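PDB 6HUN: ribulose bisphosphate carboxylase, which probably catalyses the magnesium-dependent carboxylation of ribulose 1,5-bisphosphate to two molecules of 3-phosphoglycerate, as part of an archaeal AMP degradation pathway. Local coordinates for residues R90-G95 against G361-L366; D96-V101 against N305-V310; T348-V351 against Y355-P358. All coordinates share one frame; numbering follows the deposited sequence.

How the contacts relate
Contacts 1 and 2 share the sheet of the N-terminal domain, their centres about 10 Å apart: His92 O lies 2.7 Å from Leu100 N, a probable hydrogen bond, and Leu363 CB packs 3.6 Å from Leu100 CD1. In both, a catalytic-domain loop meets the hairpin of strands 87-93 and 99-105. Contact 3, centred about 17 Å from contact 1, lies wholly in the catalytic domain, yet the two touch where Leu366 O comes within 3.3 Å of Tyr356 CD1. Contacts 2 and 3 stay about 11 Å apart at their nearest atoms. Contacts 1 and 2 are remote from the predicted active-site residues; the Ile350 side chain of contact 3 is about 11 Å from that of Arg296, a predicted substrate-binding residue.

Contact 1 (R90-G95 against G361-L366); sequences RFHDLG and GDLFHL
Arg90 reaches Leu363 with the end of its guanidinium: NH2 stands 3.5 Å from Leu363 CD2, and the two side chains cross at about a right angle. The arginine chain is extended from CG to NE, which carries the charged group out to the loop, and it also makes a cation-pi contact with Trp102. Next along the strand, His92 takes the other branch of the same leucine. Leu363 CD1 sits 3.5 Å from the centroid of the His92 ring and only 3° off its normal, a well-centred CH-pi contact. With CG of His92 anti to its own N (chi1 179°), the imidazole is swung out to present a face to the leucine. An alanine here would remove the surface on which Leu363 CD1 rests and would probably open a gap between strand and loop. Asp93 OD1 then accepts from Gly95 N at 2.7 Å, an Asx turn. Past the strand end, Leu94 and Phe364 come from opposite directions, both leucine methyls, CD1 and CD2, 4.1 Å from Phe364 CZ. A second Asx turn shapes the loop, Asp362 OD1 taking Phe364 N at 3.0 Å, while Asp362 OD2 receives His365 ND1 through its syn lone pair at 2.6 Å, nearly straight at 176°. The whole is a surface interdomain contact: the edge strand of the N-terminal sheet, with the start of its hairpin turn, leans on a loop of the catalytic barrel domain.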
ATOM      1  N   ARG A  90     -24.559  10.378 -10.877  1.00 47.98           N
ATOM      2  CA  ARG A  90     -25.252   9.197 -11.348  1.00 48.05           C
ATOM      3  C   ARG A  90     -25.216   8.140 -10.279  1.00 46.89           C
ATOM      4  O   ARG A  90     -24.168   7.932  -9.643  1.00 42.33           O
ATOM      5  CB  ARG A  90     -24.625   8.667 -12.636  1.00 49.46           C
ATOM      6  CG  ARG A  90     -25.367   7.529 -13.242  1.00 50.37           C
ATOM      7  CD  ARG A  90     -24.708   7.106 -14.519  1.00 52.71           C
ATOM      8  NE  ARG A  90     -25.211   5.814 -14.947  1.00 50.72           N
ATOM      9  CZ  ARG A  90     -24.581   5.031 -15.806  1.00 52.35           C
ATOM     10  NH1 ARG A  90     -23.398   5.399 -16.300  1.00 56.83           N
ATOM     11  NH2 ARG A  90     -25.104   3.864 -16.124  1.00 54.41           N
ATOM     12  N   PHE A  91     -26.364   7.483 -10.101  1.00 46.49           N
ATOM     13  CA  PHE A  91     -26.642   6.538  -9.035  1.00 47.64           C
ATOM     14  C   PHE A  91     -27.300   5.289  -9.609  1.00 53.22           C
ATOM     15  O   PHE A  91     -28.195   5.374 -10.471  1.00 47.98           O
ATOM     16  CB  PHE A  91     -27.562   7.197  -7.973  1.00 46.54           C
ATOM     17  CG  PHE A  91     -26.934   8.378  -7.277  1.00 53.62           C
ATOM     18  CD1 PHE A  91     -26.821   9.605  -7.919  1.00 48.26           C
ATOM     19  CD2 PHE A  91     -26.426   8.249  -5.974  1.00 45.99           C
ATOM     20  CE1 PHE A  91     -26.227  10.671  -7.306  1.00 48.07           C
ATOM     21  CE2 PHE A  91     -25.851   9.327  -5.334  1.00 43.65           C
ATOM     22  CZ  PHE A  91     -25.736  10.538  -5.990  1.00 45.69           C
ATOM     23  N   HIS A  92     -26.906   4.135  -9.092  1.00 42.61           N
ATOM     24  CA  HIS A  92     -27.513   2.863  -9.453  1.00 45.52           C
ATOM     25  C   HIS A  92     -27.670   2.024  -8.197  1.00 46.02           C
ATOM     26  O   HIS A  92     -26.682   1.623  -7.558  1.00 39.91           O
ATOM     27  CB  HIS A  92     -26.721   2.119 -10.522  1.00 41.51           C
ATOM     28  CG  HIS A  92     -27.320   0.798 -10.900  1.00 47.09           C
ATOM     29  ND1 HIS A  92     -28.348   0.679 -11.815  1.00 49.13           N
ATOM     30  CD2 HIS A  92     -27.059  -0.457 -10.464  1.00 45.31           C
ATOM     31  CE1 HIS A  92     -28.669  -0.593 -11.950  1.00 44.46           C
ATOM     32  NE2 HIS A  92     -27.901  -1.307 -11.149  1.00 47.57           N
ATOM     33  N   ASP A  93     -28.938   1.762  -7.838  1.00 45.84           N
ATOM     34  CA  ASP A  93     -29.257   0.991  -6.638  1.00 42.65           C
ATOM     35  C   ASP A  93     -29.063  -0.505  -6.917  1.00 46.29           C
ATOM     36  O   ASP A  93     -29.691  -1.059  -7.830  1.00 47.18           O
ATOM     37  CB  ASP A  93     -30.682   1.348  -6.215  1.00 48.31           C
ATOM     38  CG  ASP A  93     -31.169   0.597  -5.016  1.00 51.29           C
ATOM     39  OD1 ASP A  93     -30.515  -0.322  -4.520  1.00 48.75           O
ATOM     40  OD2 ASP A  93     -32.308   0.907  -4.605  1.00 60.02           O
ATOM     41  N   LEU A  94     -28.152  -1.158  -6.168  1.00 38.58           N
ATOM     42  CA  LEU A  94     -27.846  -2.565  -6.395  1.00 38.06           C
ATOM     43  C   LEU A  94     -28.842  -3.497  -5.703  1.00 42.95           C
ATOM     44  O   LEU A  94     -28.747  -4.726  -5.874  1.00 45.88           O
ATOM     45  CB  LEU A  94     -26.412  -2.899  -5.947  1.00 35.89           C
ATOM     46  CG  LEU A  94     -25.278  -2.340  -6.848  1.00 35.73           C
ATOM     47  CD1 LEU A  94     -23.842  -2.537  -6.331  1.00 31.98           C
ATOM     48  CD2 LEU A  94     -25.351  -2.874  -8.287  1.00 37.46           C
ATOM     49  N   GLY A  95     -29.767  -2.933  -4.926  1.00 43.92           N
ATOM     50  CA  GLY A  95     -30.852  -3.637  -4.263  1.00 49.33           C
ATOM     51  C   GLY A  95     -30.445  -4.391  -3.027  1.00 46.93           C
ATOM     52  O   GLY A  95     -31.242  -5.167  -2.491  1.00 47.67           O
ATOM     53  N   GLY A 361     -24.437  -3.558 -20.473  1.00 54.00           N
ATOM     54  CA  GLY A 361     -25.075  -3.732 -19.178  1.00 53.10           C
ATOM     55  C   GLY A 361     -24.151  -3.942 -18.003  1.00 52.77           C
ATOM     56  O   GLY A 361     -24.634  -4.045 -16.856  1.00 50.84           O
ATOM     57  N   ASP A 362     -22.848  -4.044 -18.230  1.00 45.42           N
ATOM     58  CA  ASP A 362     -21.905  -4.169 -17.124  1.00 43.30           C
ATOM     59  C   ASP A 362     -21.618  -2.768 -16.587  1.00 45.43           C
ATOM     60  O   ASP A 362     -20.954  -1.972 -17.255  1.00 49.47           O
ATOM     61  CB  ASP A 362     -20.628  -4.873 -17.584  1.00 40.42           C
ATOM     62  CG  ASP A 362     -19.511  -4.811 -16.546  1.00 44.19           C
ATOM     63  OD1 ASP A 362     -19.813  -4.658 -15.320  1.00 40.23           O
ATOM     64  OD2 ASP A 362     -18.309  -4.910 -16.957  1.00 44.85           O
ATOM     65  N   LEU A 363     -22.076  -2.471 -15.367  1.00 40.06           N
ATOM     66  CA  LEU A 363     -21.915  -1.138 -14.799  1.00 39.31           C
ATOM     67  C   LEU A 363     -20.687  -1.023 -13.903  1.00 36.42           C
ATOM     68  O   LEU A 363     -20.351   0.089 -13.479  1.00 42.26           O
ATOM     69  CB  LEU A 363     -23.176  -0.746 -14.027  1.00 41.08           C
ATOM     70  CG  LEU A 363     -24.468  -0.688 -14.858  1.00 45.37           C
ATOM     71  CD1 LEU A 363     -25.633  -0.520 -13.925  1.00 46.51           C
ATOM     72  CD2 LEU A 363     -24.391   0.482 -15.840  1.00 46.81           C
ATOM     73  N   PHE A 364     -19.981  -2.129 -13.652  1.00 36.35           N
ATOM     74  CA  PHE A 364     -18.870  -2.151 -12.713  1.00 30.94           C
ATOM     75  C   PHE A 364     -17.540  -1.739 -13.342  1.00 38.89           C
ATOM     76  O   PHE A 364     -16.534  -1.645 -12.630  1.00 33.49           O
ATOM     77  CB  PHE A 364     -18.726  -3.551 -12.129  1.00 29.81           C
ATOM     78  CG  PHE A 364     -19.777  -3.883 -11.117  1.00 34.30           C
ATOM     79  CD1 PHE A 364     -20.985  -4.429 -11.520  1.00 36.25           C
ATOM     80  CD2 PHE A 364     -19.546  -3.674  -9.766  1.00 31.39           C
ATOM     81  CE1 PHE A 364     -21.971  -4.741 -10.586  1.00 40.99           C
ATOM     82  CE2 PHE A 364     -20.516  -3.986  -8.828  1.00 36.41           C
ATOM     83  CZ  PHE A 364     -21.722  -4.486  -9.206  1.00 36.22           C
ATOM     84  N   HIS A 365     -17.507  -1.527 -14.660  1.00 36.46           N
ATOM     85  CA  HIS A 365     -16.291  -1.152 -15.358  1.00 36.28           C
ATOM     86  C   HIS A 365     -16.655  -0.034 -16.326  1.00 34.20           C
ATOM     87  O   HIS A 365     -17.820   0.119 -16.708  1.00 38.57           O
ATOM     88  CB  HIS A 365     -15.646  -2.331 -16.150  1.00 31.77           C
ATOM     89  CG  HIS A 365     -15.420  -3.562 -15.333  1.00 32.04           C
ATOM     90  ND1 HIS A 365     -16.224  -4.678 -15.434  1.00 34.31           N
ATOM     91  CD2 HIS A 365     -14.472  -3.860 -14.414  1.00 31.12           C
ATOM     92  CE1 HIS A 365     -15.804  -5.598 -14.579  1.00 33.99           C
ATOM     93  NE2 HIS A 365     -14.730  -5.138 -13.969  1.00 30.40           N
ATOM     94  N   LEU A 366     -15.652   0.719 -16.736  1.00 32.36           N
ATOM     95  CA  LEU A 366     -15.855   1.863 -17.626  1.00 34.80           C
ATOM     96  C   LEU A 366     -15.109   1.643 -18.925  1.00 35.65           C
ATOM     97  O   LEU A 366     -14.147   0.887 -18.986  1.00 34.37           O
ATOM     98  CB  LEU A 366     -15.338   3.151 -16.966  1.00 37.48           C
ATOM     99  CG  LEU A 366     -16.097   3.566 -15.699  1.00 37.31           C
ATOM    100  CD1 LEU A 366     -15.237   4.395 -14.745  1.00 38.60           C
ATOM    101  CD2 LEU A 366     -17.310   4.333 -16.101  1.00 43.07           C
TER

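Contact 2 (D96-V101 against N305-V310); sequences DGSWLV and NPKHGV
Ser98 and Lys307 mark the nearest approach of the two backbones, 8.0 Å between their CA atoms, so side chains must span the gap. On one side Asn305 to His308 forms a type I beta turn, with Asn305 OD1 accepting Lys307 N at 2.9 Å in an Asx turn. From it the lysine chain, bent at chi2, chi3 and chi4, brings its methylene CE to within 3.5 Å of Asp96 OD2 and 3.8 Å of Ser98 OG. The charges themselves stay apart: Asp96 OD2 and Lys307 NZ are separated by 4.5 Å, beyond a salt bridge, and NZ instead bonds to Thr48 OG1. Asp96 OD1 is gripped twice, by Ser98 N at 2.9 Å from above the carboxylate plane, an Asx turn, and by Ser98 OG at 2.6 Å through the syn lone pair. These bonds, with the salt bridge from OD2 to Arg46, probably hold the carboxylate's rotation. The 305-310 loop also reaches the dimer interface, where His308 NE2 bonds to Ala300 O of the second subunit. In the mixed sheet, strands 41-49 and 132-141 lie between 99-105 and 309-310, and Arg46 and Thr48 of strand 41-49 supply the contact's polar partners.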
ATOM      1  N   ASP A  96     -29.232  -4.174  -2.543  1.00 41.69           N
ATOM      2  CA  ASP A  96     -28.711  -4.918  -1.416  1.00 40.72           C
ATOM      3  C   ASP A  96     -28.253  -3.996  -0.299  1.00 40.48           C
ATOM      4  O   ASP A  96     -27.596  -4.462   0.627  1.00 37.74           O
ATOM      5  CB  ASP A  96     -27.542  -5.807  -1.840  1.00 42.42           C
ATOM      6  CG  ASP A  96     -26.303  -4.999  -2.247  1.00 40.78           C
ATOM      7  OD1 ASP A  96     -26.448  -3.778  -2.555  1.00 41.42           O
ATOM      8  OD2 ASP A  96     -25.200  -5.588  -2.201  1.00 50.24           O
ATOM      9  N   GLY A  97     -28.596  -2.719  -0.346  1.00 41.75           N
ATOM     10  CA  GLY A  97     -28.048  -1.775   0.602  1.00 43.56           C
ATOM     11  C   GLY A  97     -26.890  -0.946   0.073  1.00 44.12           C
ATOM     12  O   GLY A  97     -26.468   0.018   0.749  1.00 37.21           O
ATOM     13  N   SER A  98     -26.355  -1.292  -1.101  1.00 35.50           N
ATOM     14  CA  SER A  98     -25.259  -0.555  -1.700  1.00 36.39           C
ATOM     15  C   SER A  98     -25.686  -0.031  -3.066  1.00 42.93           C
ATOM     16  O   SER A  98     -26.646  -0.522  -3.685  1.00 41.44           O
ATOM     17  CB  SER A  98     -23.995  -1.440  -1.793  1.00 38.12           C
ATOM     18  OG  SER A  98     -24.175  -2.444  -2.770  1.00 35.48           O
ATOM     19  N   TRP A  99     -25.006   1.024  -3.493  1.00 33.04           N
ATOM     20  CA  TRP A  99     -25.270   1.717  -4.736  1.00 34.20           C
ATOM     21  C   TRP A  99     -23.974   1.835  -5.525  1.00 36.88           C
ATOM     22  O   TRP A  99     -22.883   1.957  -4.948  1.00 30.28           O
ATOM     23  CB  TRP A  99     -25.803   3.107  -4.460  1.00 36.14           C
ATOM     24  CG  TRP A  99     -27.111   3.152  -3.697  1.00 45.13           C
ATOM     25  CD1 TRP A  99     -27.389   2.663  -2.444  1.00 48.54           C
ATOM     26  CD2 TRP A  99     -28.307   3.725  -4.176  1.00 52.02           C
ATOM     27  NE1 TRP A  99     -28.691   2.910  -2.126  1.00 55.05           N
ATOM     28  CE2 TRP A  99     -29.283   3.565  -3.172  1.00 52.55           C
ATOM     29  CE3 TRP A  99     -28.641   4.388  -5.346  1.00 49.97           C
ATOM     30  CZ2 TRP A  99     -30.553   4.043  -3.307  1.00 57.98           C
ATOM     31  CZ3 TRP A  99     -29.910   4.844  -5.496  1.00 54.42           C
ATOM     32  CH2 TRP A  99     -30.863   4.673  -4.485  1.00 61.45           C
ATOM     33  N   LEU A 100     -24.084   1.835  -6.843  1.00 34.82           N
ATOM     34  CA  LEU A 100     -22.996   2.356  -7.649  1.00 36.47           C
ATOM     35  C   LEU A 100     -23.184   3.860  -7.750  1.00 34.20           C
ATOM     36  O   LEU A 100     -24.291   4.354  -8.037  1.00 40.26           O
ATOM     37  CB  LEU A 100     -22.931   1.711  -9.040  1.00 34.22           C
ATOM     38  CG  LEU A 100     -22.597   0.208  -9.013  1.00 31.11           C
ATOM     39  CD1 LEU A 100     -22.632  -0.403 -10.467  1.00 33.00           C
ATOM     40  CD2 LEU A 100     -21.206  -0.057  -8.456  1.00 30.87           C
ATOM     41  N   VAL A 101     -22.097   4.589  -7.548  1.00 32.88           N
ATOM     42  CA  VAL A 101     -22.079   6.029  -7.675  1.00 34.45           C
ATOM     43  C   VAL A 101     -20.977   6.405  -8.642  1.00 33.85           C
ATOM     44  O   VAL A 101     -19.811   6.055  -8.432  1.00 31.40           O
ATOM     45  CB  VAL A 101     -21.866   6.746  -6.324  1.00 33.82           C
ATOM     46  CG1 VAL A 101     -21.859   8.268  -6.549  1.00 40.88           C
ATOM     47  CG2 VAL A 101     -22.940   6.356  -5.331  1.00 37.67           C
ATOM     48  N   ASN A 305     -13.004  -8.085  -0.587  1.00 18.86           N
ATOM     49  CA  ASN A 305     -14.344  -7.811  -0.063  1.00 20.21           C
ATOM     50  C   ASN A 305     -15.110  -7.063  -1.140  1.00 23.72           C
ATOM     51  O   ASN A 305     -14.734  -5.938  -1.484  1.00 21.24           O
ATOM     52  CB  ASN A 305     -14.192  -6.936   1.196  1.00 24.36           C
ATOM     53  CG  ASN A 305     -15.473  -6.661   1.870  1.00 26.64           C
ATOM     54  OD1 ASN A 305     -16.575  -6.809   1.283  1.00 27.43           O
ATOM     55  ND2 ASN A 305     -15.369  -6.250   3.153  1.00 25.75           N
ATOM     56  N   PRO A 306     -16.162  -7.627  -1.727  1.00 23.36           N
ATOM     57  CA  PRO A 306     -16.846  -6.883  -2.797  1.00 22.63           C
ATOM     58  C   PRO A 306     -17.491  -5.586  -2.315  1.00 28.24           C
ATOM     59  O   PRO A 306     -18.009  -4.810  -3.170  1.00 26.34           O
ATOM     60  CB  PRO A 306     -17.963  -7.845  -3.270  1.00 25.00           C
ATOM     61  CG  PRO A 306     -17.850  -9.075  -2.454  1.00 35.56           C
ATOM     62  CD  PRO A 306     -16.956  -8.788  -1.272  1.00 30.19           C
ATOM     63  N   LYS A 307     -17.591  -5.380  -1.000  1.00 23.14           N
ATOM     64  CA  LYS A 307     -18.260  -4.204  -0.488  1.00 24.33           C
ATOM     65  C   LYS A 307     -17.293  -3.121   0.003  1.00 22.34           C
ATOM     66  O   LYS A 307     -17.773  -2.026   0.414  1.00 22.99           O
ATOM     67  CB  LYS A 307     -19.182  -4.591   0.687  1.00 25.98           C
ATOM     68  CG  LYS A 307     -20.353  -5.531   0.397  1.00 30.50           C
ATOM     69  CD  LYS A 307     -21.255  -4.889  -0.636  1.00 34.64           C
ATOM     70  CE  LYS A 307     -22.578  -4.661  -0.096  1.00 46.90           C
ATOM     71  NZ  LYS A 307     -22.715  -3.701   1.064  1.00 49.07           N
ATOM     72  N   HIS A 308     -15.999  -3.409   0.026  1.00 20.66           N
ATOM     73  CA  HIS A 308     -15.054  -2.419   0.599  1.00 21.30           C
ATOM     74  C   HIS A 308     -13.655  -2.643   0.116  1.00 17.88           C
ATOM     75  O   HIS A 308     -13.101  -3.734   0.275  1.00 18.87           O
ATOM     76  CB  HIS A 308     -15.064  -2.492   2.124  1.00 21.62           C
ATOM     77  CG  HIS A 308     -14.309  -1.351   2.759  1.00 19.11           C
ATOM     78  ND1 HIS A 308     -14.877  -0.107   2.921  1.00 20.64           N
ATOM     79  CD2 HIS A 308     -13.051  -1.286   3.301  1.00 21.16           C
ATOM     80  CE1 HIS A 308     -14.014   0.680   3.575  1.00 21.08           C
ATOM     81  NE2 HIS A 308     -12.895  -0.001   3.790  1.00 18.26           N
ATOM     82  N   GLY A 309     -13.019  -1.599  -0.429  1.00 17.18           N
ATOM     83  CA  GLY A 309     -11.617  -1.816  -0.805  1.00 15.86           C
ATOM     84  C   GLY A 309     -11.440  -1.316  -2.232  1.00 16.02           C
ATOM     85  O   GLY A 309     -12.063  -0.322  -2.617  1.00 17.43           O
ATOM     86  N   VAL A 310     -10.591  -1.983  -2.988  1.00 15.11           N
ATOM     87  CA  VAL A 310     -10.282  -1.595  -4.384  1.00 16.04           C
ATOM     88  C   VAL A 310     -10.411  -2.863  -5.228  1.00 19.56           C
ATOM     89  O   VAL A 310      -9.913  -3.918  -4.827  1.00 17.23           O
ATOM     90  CB  VAL A 310      -8.850  -1.064  -4.527  1.00 16.52           C
ATOM     91  CG1 VAL A 310      -8.652  -0.538  -6.014  1.00 14.82           C
ATOM     92  CG2 VAL A 310      -8.576   0.114  -3.493  1.00 17.02           C
TER

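Contact 3 (T348-V351 against Y355-P358); sequences TRIV and YYRP
Arg349 donates NH1 to the backbone oxygen Arg357 O at 2.7 Å, with an N-H...O angle of 159° and the acceptor lying in the guanidinium plane. Its NH2 adds a weak second bond to the same Arg357 O at 3.1 Å, making a lopsided fork on one carbonyl. NH2 also forms a salt bridge with Glu346, whose OE1 takes a further hydrogen bond from the Tyr356 hydroxyl, so the carboxylate ties arginine and tyrosine together. A bend at chi3 (66°) brings the guanidinium back across the tyrosine: Tyr356 CE2 lies 3.3 Å above one face, displaced toward the rim, with the two planes 31° apart. At the root of the same side chain, Arg349 CB meets the edge of that ring at 4.0 Å from Tyr356 CD2. Apolar packing follows. Ile350 sends CD1 to within 3.4 Å of Tyr356 CG and 3.5 Å of Tyr356 CB, near the base of the tyrosine. Phe313 from helix 312-322 meets the Tyr356 ring edge-to-face. Outermost, the CB of Arg357 points away from the helix, and its NH2 lies 3.5 Å above the plane of the Tyr355 ring, over its centre. The chemistry implies a short-range clamp fastening the last turns of helix 339-352 to the strand just after it: the arginine's charge is probably balanced largely by Glu346, the Arg357 carbonyl oxygen helps to orient it, and the aromatic ring fills the ground between.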
ATOM      1  N   THR A 348      -7.727  -9.684 -17.720  1.00 26.00           N
ATOM      2  CA  THR A 348      -6.831  -9.850 -18.877  1.00 25.22           C
ATOM      3  C   THR A 348      -7.170  -8.833 -19.954  1.00 29.57           C
ATOM      4  O   THR A 348      -6.271  -8.249 -20.572  1.00 29.58           O
ATOM      5  CB  THR A 348      -6.924 -11.277 -19.487  1.00 32.27           C
ATOM      6  OG1 THR A 348      -8.156 -11.417 -20.195  1.00 39.89           O
ATOM      7  CG2 THR A 348      -6.792 -12.357 -18.401  1.00 25.57           C
ATOM      8  N   ARG A 349      -8.467  -8.553 -20.153  1.00 27.31           N
ATOM      9  CA  ARG A 349      -8.796  -7.576 -21.185  1.00 29.00           C
ATOM     10  C   ARG A 349      -8.276  -6.201 -20.835  1.00 28.10           C
ATOM     11  O   ARG A 349      -7.730  -5.508 -21.696  1.00 29.17           O
ATOM     12  CB  ARG A 349     -10.311  -7.489 -21.446  1.00 32.45           C
ATOM     13  CG  ARG A 349     -10.934  -8.676 -22.141  1.00 38.39           C
ATOM     14  CD  ARG A 349     -12.466  -8.454 -22.255  1.00 48.61           C
ATOM     15  NE  ARG A 349     -12.731  -7.327 -23.151  1.00 57.34           N
ATOM     16  CZ  ARG A 349     -13.675  -6.395 -22.991  1.00 57.81           C
ATOM     17  NH1 ARG A 349     -13.780  -5.423 -23.900  1.00 60.87           N
ATOM     18  NH2 ARG A 349     -14.514  -6.424 -21.953  1.00 50.11           N
ATOM     19  N   ILE A 350      -8.409  -5.786 -19.575  1.00 26.47           N
ATOM     20  CA  ILE A 350      -7.996  -4.410 -19.276  1.00 27.67           C
ATOM     21  C   ILE A 350      -6.463  -4.233 -19.350  1.00 30.34           C
ATOM     22  O   ILE A 350      -5.987  -3.137 -19.648  1.00 27.95           O
ATOM     23  CB  ILE A 350      -8.553  -3.942 -17.915  1.00 26.35           C
ATOM     24  CG1 ILE A 350      -8.406  -2.391 -17.781  1.00 24.71           C
ATOM     25  CG2 ILE A 350      -7.838  -4.643 -16.679  1.00 24.09           C
ATOM     26  CD1 ILE A 350      -9.247  -1.613 -18.851  1.00 27.86           C
ATOM     27  N   VAL A 351      -5.665  -5.271 -19.103  1.00 27.11           N
ATOM     28  CA  VAL A 351      -4.215  -5.100 -19.196  1.00 23.70           C
ATOM     29  C   VAL A 351      -3.673  -5.349 -20.603  1.00 25.82           C
ATOM     30  O   VAL A 351      -2.562  -4.872 -20.916  1.00 29.16           O
ATOM     31  CB  VAL A 351      -3.449  -5.974 -18.167  1.00 24.06           C
ATOM     32  CG1 VAL A 351      -3.977  -5.714 -16.726  1.00 21.56           C
ATOM     33  CG2 VAL A 351      -3.566  -7.471 -18.488  1.00 25.57           C
ATOM     34  N   TYR A 355      -8.121  -0.845 -26.494  1.00 40.66           N
ATOM     35  CA  TYR A 355      -9.367  -0.115 -26.302  1.00 41.83           C
ATOM     36  C   TYR A 355     -10.303  -1.055 -25.548  1.00 42.93           C
ATOM     37  O   TYR A 355     -10.914  -1.935 -26.143  1.00 41.68           O
ATOM     38  CB  TYR A 355      -9.978   0.341 -27.617  1.00 45.72           C
ATOM     39  CG  TYR A 355     -10.809   1.598 -27.467  1.00 53.65           C
ATOM     40  CD1 TYR A 355     -11.791   1.693 -26.474  1.00 58.16           C
ATOM     41  CD2 TYR A 355     -10.611   2.700 -28.300  1.00 60.26           C
ATOM     42  CE1 TYR A 355     -12.557   2.847 -26.312  1.00 64.10           C
ATOM     43  CE2 TYR A 355     -11.382   3.857 -28.160  1.00 64.84           C
ATOM     44  CZ  TYR A 355     -12.351   3.926 -27.164  1.00 69.17           C
ATOM     45  OH  TYR A 355     -13.112   5.075 -27.009  1.00 73.41           O
ATOM     46  N   TYR A 356     -10.410  -0.851 -24.247  1.00 41.39           N
ATOM     47  CA  TYR A 356     -11.290  -1.668 -23.430  1.00 39.49           C
ATOM     48  C   TYR A 356     -12.712  -1.126 -23.464  1.00 38.72           C
ATOM     49  O   TYR A 356     -12.931   0.054 -23.192  1.00 39.27           O
ATOM     50  CB  TYR A 356     -10.784  -1.700 -21.972  1.00 34.26           C
ATOM     51  CG  TYR A 356     -11.758  -2.438 -21.054  1.00 36.90           C
ATOM     52  CD1 TYR A 356     -12.718  -1.743 -20.312  1.00 36.61           C
ATOM     53  CD2 TYR A 356     -11.718  -3.830 -20.924  1.00 34.82           C
ATOM     54  CE1 TYR A 356     -13.610  -2.411 -19.469  1.00 33.95           C
ATOM     55  CE2 TYR A 356     -12.610  -4.513 -20.113  1.00 33.56           C
ATOM     56  CZ  TYR A 356     -13.534  -3.794 -19.358  1.00 34.98           C
ATOM     57  OH  TYR A 356     -14.425  -4.483 -18.588  1.00 34.13           O
ATOM     58  N   ARG A 357     -13.682  -1.990 -23.764  1.00 40.64           N
ATOM     59  CA  ARG A 357     -15.084  -1.618 -23.658  1.00 41.87           C
ATOM     60  C   ARG A 357     -15.811  -2.650 -22.802  1.00 45.42           C
ATOM     61  O   ARG A 357     -15.777  -3.850 -23.127  1.00 47.40           O
ATOM     62  CB  ARG A 357     -15.726  -1.511 -25.043  1.00 46.79           C
ATOM     63  CG  ARG A 357     -15.175  -0.344 -25.824  1.00 49.61           C
ATOM     64  CD  ARG A 357     -15.988  -0.111 -27.104  1.00 61.57           C
ATOM     65  NE  ARG A 357     -15.355   0.840 -28.015  1.00 70.45           N
ATOM     66  CZ  ARG A 357     -14.370   0.528 -28.861  1.00 75.35           C
ATOM     67  NH1 ARG A 357     -13.895  -0.710 -28.886  1.00 73.88           N
ATOM     68  NH2 ARG A 357     -13.861   1.446 -29.689  1.00 79.03           N
ATOM     69  N   PRO A 358     -16.490  -2.232 -21.725  1.00 41.82           N
ATOM     70  CA  PRO A 358     -17.328  -3.172 -20.960  1.00 44.63           C
ATOM     71  C   PRO A 358     -18.416  -3.822 -21.821  1.00 42.57           C
ATOM     72  O   PRO A 358     -18.919  -3.247 -22.801  1.00 45.48           O
ATOM     73  CB  PRO A 358     -17.948  -2.284 -19.867  1.00 41.16           C
ATOM     74  CG  PRO A 358     -17.146  -1.038 -19.866  1.00 42.29           C
ATOM     75  CD  PRO A 358     -16.639  -0.853 -21.238  1.00 45.16           C
TER